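Local coordinates for lytic chitin monooxygenase (Enterococcus faecalis, PDB 4A02), which cleaves glycosidic bonds in crystalline alpha- and beta-chitin oxidatively, using a copper centre and working in synergy with a chitinase, at residues A[1-5]-A[156-160]. Coordinates in Å, arbitrary orientation, origin at the centre of the assembly. Residues are numbered along the deposited sequence.
Sequences HGYVA and AFYQA
Phe157, with its chi1 in the m well (-70°), lays its ring against His1 and overlaps both its backbone and its side chain. His1 CA sits over the ring face, 3.9 Å from its centroid and 23° off the normal, a CH-pi contact. The two rings meet obliquely, centroids 4.5 Å apart and planes at 47°. Gly2 to Val4 and all of 156-160 are extended, while Ala5 turns off at phi/psi -99/-21; strands 2-5 and 156-160 run the same way, crossing at -27° with their axes 7.0 Å apart at closest. They belong to different sheets, so side chains fill the gap: CA atoms are 7.1 Å apart for His1 and Phe157, 6.5 Å for Tyr3 and Gln159. Gln159, folded m, m with chi3 at -64°, reaches across to the first strand, where its OE1 accepts a 3.0 Å hydrogen bond from Val4 N; Ser9 OG also bonds to this oxygen. Gln159 OE1 also comes within 3.2 Å of Tyr3 CB, although the Tyr3 ring leads away to meet Phe12. The CA-to-CB bond of Val4 (chi1 t) points toward 156-160, bringing Val4 CG2 3.9 Å from Gln159 CB. Strand 2-6 edges a sheet beside strand 74-82, and strand 155-165 pairs with 142-150 in the other, whose Trp148 ring also meets Phe157. This is part of the buried interface between the two sheets of the LPMO beta-sandwich, and at its His1 end it underlies the copper site, where His1 and His86 bind the metal as the family's histidine brace.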
loop_
_atom_site.group_PDB
_atom_site.type_symbol
_atom_site.label_atom_id
_atom_site.label_comp_id
_atom_site.label_asym_id
_atom_site.label_seq_id
_atom_site.Cartn_x
_atom_site.Cartn_y
_atom_site.Cartn_z
ATOM N N HIS A 1 10.968 -7.041 -5.519
ATOM C CA HIS A 1 10.012 -7.251 -4.419
ATOM C C HIS A 1 10.248 -6.060 -3.556
ATOM O O HIS A 1 11.298 -5.398 -3.632
ATOM C CB HIS A 1 10.159 -8.559 -3.761
ATOM C CG HIS A 1 9.974 -9.566 -5.032
ATOM N ND1 HIS A 1 10.252 -9.227 -6.381
ATOM C CD2 HIS A 1 9.505 -10.835 -4.918
ATOM C CE1 HIS A 1 9.912 -10.392 -6.963
ATOM N NE2 HIS A 1 9.457 -11.398 -6.168
ATOM N N GLY A 2 9.243 -5.658 -2.757
ATOM C CA GLY A 2 9.400 -4.471 -1.979
ATOM C C GLY A 2 8.131 -4.064 -1.294
ATOM O O GLY A 2 7.092 -4.711 -1.422
ATOM N N TYR A 3 8.236 -2.966 -0.543
ATOM C CA TYR A 3 7.131 -2.484 0.259
ATOM C C TYR A 3 7.256 -0.975 0.415
ATOM O O TYR A 3 8.324 -0.393 0.165
ATOM C CB TYR A 3 7.086 -3.176 1.653
ATOM C CG TYR A 3 8.423 -3.265 2.324
ATOM C CD1 TYR A 3 9.000 -2.172 2.972
ATOM C CD2 TYR A 3 9.150 -4.449 2.313
ATOM C CE1 TYR A 3 10.230 -2.267 3.571
ATOM C CE2 TYR A 3 10.380 -4.559 2.900
ATOM C CZ TYR A 3 10.938 -3.452 3.534
ATOM O OH TYR A 3 12.170 -3.605 4.110
ATOM N N VAL A 4 6.165 -0.335 0.857
ATOM C CA VAL A 4 6.184 1.065 1.209
ATOM C C VAL A 4 6.604 1.217 2.650
ATOM O O VAL A 4 5.989 0.673 3.563
ATOM C CB VAL A 4 4.842 1.751 0.913
ATOM C CG1 VAL A 4 4.844 3.159 1.475
ATOM C CG2 VAL A 4 4.569 1.747 -0.575
ATOM N N ALA A 5 7.715 1.957 2.844
ATOM C CA ALA A 5 8.304 2.166 4.138
ATOM C C ALA A 5 7.915 3.508 4.766
ATOM O O ALA A 5 8.001 3.622 5.982
ATOM C CB ALA A 5 9.832 2.047 4.039
ATOM N N ALA A 156 2.398 -7.127 -10.035
ATOM C CA ALA A 156 2.587 -5.880 -9.317
ATOM C C ALA A 156 2.696 -6.257 -7.842
ATOM O O ALA A 156 2.249 -7.321 -7.408
ATOM C CB ALA A 156 1.424 -4.942 -9.534
ATOM N N PHE A 157 3.253 -5.328 -7.083
ATOM C CA PHE A 157 3.315 -5.406 -5.626
ATOM C C PHE A 157 2.360 -4.392 -5.037
ATOM O O PHE A 157 2.359 -3.220 -5.429
ATOM C CB PHE A 157 4.757 -5.187 -5.119
ATOM C CG PHE A 157 5.626 -6.351 -5.471
ATOM C CD1 PHE A 157 6.129 -6.496 -6.768
ATOM C CD2 PHE A 157 5.893 -7.377 -4.562
ATOM C CE1 PHE A 157 6.833 -7.619 -7.135
ATOM C CE2 PHE A 157 6.590 -8.492 -4.910
ATOM C CZ PHE A 157 7.041 -8.643 -6.208
ATOM N N TYR A 158 1.515 -4.856 -4.114
ATOM C CA TYR A 158 0.371 -4.105 -3.624
ATOM C C TYR A 158 0.540 -3.796 -2.157
ATOM O O TYR A 158 0.787 -4.688 -1.349
ATOM C CB TYR A 158 -0.898 -4.940 -3.828
ATOM C CG TYR A 158 -1.282 -5.183 -5.287
ATOM C CD1 TYR A 158 -0.781 -6.250 -6.005
ATOM C CD2 TYR A 158 -2.176 -4.307 -5.928
ATOM C CE1 TYR A 158 -1.152 -6.443 -7.333
ATOM C CE2 TYR A 158 -2.564 -4.515 -7.225
ATOM C CZ TYR A 158 -2.048 -5.595 -7.933
ATOM O OH TYR A 158 -2.469 -5.743 -9.242
ATOM N N GLN A 159 0.407 -2.508 -1.819
ATOM C CA GLN A 159 0.710 -2.012 -0.469
ATOM C C GLN A 159 -0.407 -1.110 0.043
ATOM O O GLN A 159 -0.514 0.057 -0.319
ATOM C CB GLN A 159 2.036 -1.259 -0.501
ATOM C CG GLN A 159 3.218 -2.176 -0.739
ATOM C CD GLN A 159 3.607 -2.912 0.532
ATOM O OE1 GLN A 159 4.025 -2.264 1.495
ATOM N NE2 GLN A 159 3.501 -4.221 0.555
ATOM N N ALA A 160 -1.219 -1.673 0.952
ATOM C CA ALA A 160 -2.156 -0.872 1.727
ATOM C C ALA A 160 -1.430 -0.157 2.856
ATOM O O ALA A 160 -0.604 -0.762 3.549
ATOM C CB ALA A 160 -3.239 -1.783 2.310
#